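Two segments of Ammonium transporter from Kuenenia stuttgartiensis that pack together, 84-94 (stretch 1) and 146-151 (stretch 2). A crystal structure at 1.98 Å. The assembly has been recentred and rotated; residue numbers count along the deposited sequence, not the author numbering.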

# COMPACT_ATOMS: atom_id res chain seq x y z
N ASP A 84 -0.59 -13.08 30.02
CA ASP A 84 -0.64 -14.48 29.76
C ASP A 84 -1.29 -14.85 28.46
O ASP A 84 -1.81 -15.96 28.32
N LEU A 85 -1.19 -13.99 27.48
CA LEU A 85 -1.82 -14.26 26.18
C LEU A 85 -1.40 -15.64 25.67
O LEU A 85 -2.24 -16.47 25.41
N ALA A 86 -0.10 -15.85 25.56
CA ALA A 86 0.53 -17.14 25.19
C ALA A 86 0.06 -18.42 25.95
O ALA A 86 0.26 -19.52 25.46
N LEU A 87 -0.50 -18.30 27.14
CA LEU A 87 -1.02 -19.46 27.86
C LEU A 87 -2.42 -19.86 27.41
O LEU A 87 -2.86 -20.97 27.65
N HIS A 88 -3.14 -18.94 26.81
CA HIS A 88 -4.44 -19.29 26.36
C HIS A 88 -4.27 -20.32 25.30
O HIS A 88 -3.36 -20.27 24.54
N PRO A 89 -5.21 -21.25 25.24
CA PRO A 89 -5.28 -22.35 24.29
C PRO A 89 -5.81 -21.85 22.96
O PRO A 89 -5.70 -22.58 22.01
N ASN A 90 -6.42 -20.67 22.93
CA ASN A 90 -6.87 -20.07 21.70
C ASN A 90 -5.62 -19.97 20.90
O ASN A 90 -4.66 -19.30 21.22
N THR A 91 -5.68 -20.69 19.83
CA THR A 91 -4.59 -20.83 18.96
C THR A 91 -3.90 -19.61 18.31
O THR A 91 -2.74 -19.71 18.00
N LEU A 92 -4.58 -18.48 18.14
CA LEU A 92 -4.00 -17.35 17.43
C LEU A 92 -3.22 -16.29 18.20
O LEU A 92 -2.62 -15.44 17.62
N SER A 93 -3.27 -16.38 19.50
CA SER A 93 -2.58 -15.49 20.42
C SER A 93 -2.25 -14.05 19.99
O SER A 93 -3.11 -13.26 19.83
N TYR A 94 -0.98 -13.76 19.77
CA TYR A 94 -0.56 -12.43 19.38
C TYR A 94 -1.15 -11.95 18.07
O TYR A 94 -1.42 -10.80 17.94
N ASN A 146 -17.38 -13.93 23.28
CA ASN A 146 -17.17 -15.38 23.19
C ASN A 146 -15.94 -15.79 22.42
O ASN A 146 -15.68 -16.96 22.30
N LEU A 147 -15.22 -14.86 21.79
CA LEU A 147 -14.38 -15.27 20.63
C LEU A 147 -13.00 -15.80 21.05
O LEU A 147 -12.42 -16.59 20.36
N PHE A 148 -12.44 -15.28 22.13
CA PHE A 148 -11.05 -15.62 22.45
C PHE A 148 -10.94 -16.53 23.70
O PHE A 148 -10.23 -17.54 23.64
N SER A 149 -11.58 -16.13 24.80
CA SER A 149 -11.42 -16.75 26.13
C SER A 149 -12.36 -17.96 26.14
O SER A 149 -13.49 -17.89 25.59
N PRO A 150 -11.91 -19.07 26.76
CA PRO A 150 -12.68 -20.35 26.71
C PRO A 150 -14.03 -20.28 27.42
O PRO A 150 -14.13 -19.64 28.45
N ASP A 151 -15.08 -20.86 26.83
CA ASP A 151 -16.33 -21.14 27.54
C ASP A 151 -17.05 -19.94 28.09
O ASP A 151 -17.42 -19.97 29.26

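The contact between the two stretches is built around one aromatic side chain. F148 is buried and gives up far more surface to stretch 1 than any other residue of the pair. Its CA-to-CB bond points sideways, but with chi1 at -172° (t) and chi2 at 71° the ring extends to the opposite stretch and lies among L85, H88, N90 and S93.

N90, the residue of stretch 1 whose CA comes nearest that of F148 (CA to CA, 6.2 Å), points toward stretch 2. Its t rotamer (chi1 172°) sets N90 CB over one face of the F148 ring, 4.0 Å from the centroid and 28° off the normal, a CH-pi contact. The same conformation, with chi2 at -70°, lets N90 OD1 accept a hydrogen bond from L92 N (2.8 Å), capping the type I turn from N90 to S93 that leads into the helix. The side chain therefore braces its own backbone while packing on the aromatic ring; N90 OD1 also lies 3.4 Å from F148 CE1. The backbone of S93 approaches the edge of the ring, with S93 N 4.3 Å from F148 CE1.

H88 also points toward stretch 2, in an m rotamer (chi1 -83°, chi2 -115°). Its imidazole is inclined by 22° to the F148 ring, but the two are slid apart, with centroids 5.3 Å apart, so they barely overlap. H88 CE1 is 3.7 Å from S149 OG, whose hydrogen bond is made elsewhere in the structure, and H88 ND1 is 4.2 Å from P150 CD. Buried here, H88 ND1 has no polar partner.

L85 starts sideways, yet its t,p conformation carries L85 CD1 to within 3.5 Å of F148 CZ, an apolar contact. No hydrogen bond links the stretches, which are held together by packing.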

# COMPACT_ATOMS: atom_id res chain seq x y z
CB ASP A 84 -1.31 -15.21 30.94
CG ASP A 84 -0.39 -15.37 32.08
OD1 ASP A 84 0.84 -15.21 31.82
OD2 ASP A 84 -0.88 -15.65 33.21
CB LEU A 85 -1.45 -13.17 25.16
CG LEU A 85 -2.31 -13.12 23.92
CD1 LEU A 85 -3.72 -12.67 24.28
CD2 LEU A 85 -1.71 -12.13 22.96
CB ALA A 86 2.05 -17.00 25.34
CB LEU A 87 -1.07 -19.18 29.34
CG LEU A 87 0.19 -19.50 30.13
CD1 LEU A 87 1.49 -19.43 29.33
CD2 LEU A 87 0.19 -18.56 31.32
CB HIS A 88 -5.17 -18.06 25.85
CG HIS A 88 -5.80 -17.28 26.95
ND1 HIS A 88 -7.16 -17.14 27.07
CD2 HIS A 88 -5.26 -16.69 28.03
CE1 HIS A 88 -7.43 -16.47 28.17
NE2 HIS A 88 -6.29 -16.18 28.77
CB PRO A 89 -6.30 -23.26 24.92
CG PRO A 89 -7.23 -22.33 25.59
CD PRO A 89 -6.38 -21.23 26.13
CB ASN A 90 -7.39 -18.68 21.84
CG ASN A 90 -7.66 -18.07 20.49
OD1 ASN A 90 -6.74 -17.77 19.75
ND2 ASN A 90 -8.92 -17.95 20.15
CB THR A 91 -5.06 -21.86 17.93
OG1 THR A 91 -4.68 -23.15 18.41
CG2 THR A 91 -4.51 -21.60 16.59
CB LEU A 92 -5.06 -16.68 16.59
CG LEU A 92 -5.49 -17.50 15.40
CD1 LEU A 92 -6.25 -16.68 14.42
CD2 LEU A 92 -4.30 -18.12 14.75
CB SER A 93 -1.36 -16.20 21.01
OG SER A 93 -0.37 -16.43 20.07
CB TYR A 94 0.94 -12.34 19.34
CG TYR A 94 1.55 -12.63 20.65
CD1 TYR A 94 1.50 -11.72 21.65
CD2 TYR A 94 2.11 -13.85 20.90
CE1 TYR A 94 2.03 -12.00 22.87
CE2 TYR A 94 2.65 -14.13 22.11
CZ TYR A 94 2.59 -13.20 23.09
OH TYR A 94 3.13 -13.48 24.29
CB ASN A 146 -18.37 -16.03 22.50
CG ASN A 146 -18.55 -15.58 21.04
OD1 ASN A 146 -18.51 -14.43 20.70
ND2 ASN A 146 -18.80 -16.49 20.23
CB LEU A 147 -14.15 -14.07 19.70
CG LEU A 147 -13.68 -14.16 18.26
CD1 LEU A 147 -14.70 -14.89 17.41
CD2 LEU A 147 -13.51 -12.71 17.77
CB PHE A 148 -10.24 -14.33 22.71
CG PHE A 148 -8.78 -14.56 22.85
CD1 PHE A 148 -8.00 -14.93 21.74
CD2 PHE A 148 -8.19 -14.51 24.09
CE1 PHE A 148 -6.63 -15.15 21.90
CE2 PHE A 148 -6.82 -14.74 24.25
CZ PHE A 148 -6.04 -15.05 23.15
CB SER A 149 -11.76 -15.79 27.27
OG SER A 149 -10.68 -14.90 27.56
CB PRO A 150 -11.75 -21.34 27.42
CG PRO A 150 -10.95 -20.50 28.36
CD PRO A 150 -10.76 -19.16 27.68
CB ASP A 151 -16.07 -22.09 28.72
CG ASP A 151 -15.32 -23.34 28.32
OD1 ASP A 151 -15.79 -24.01 27.36
OD2 ASP A 151 -14.28 -23.66 28.96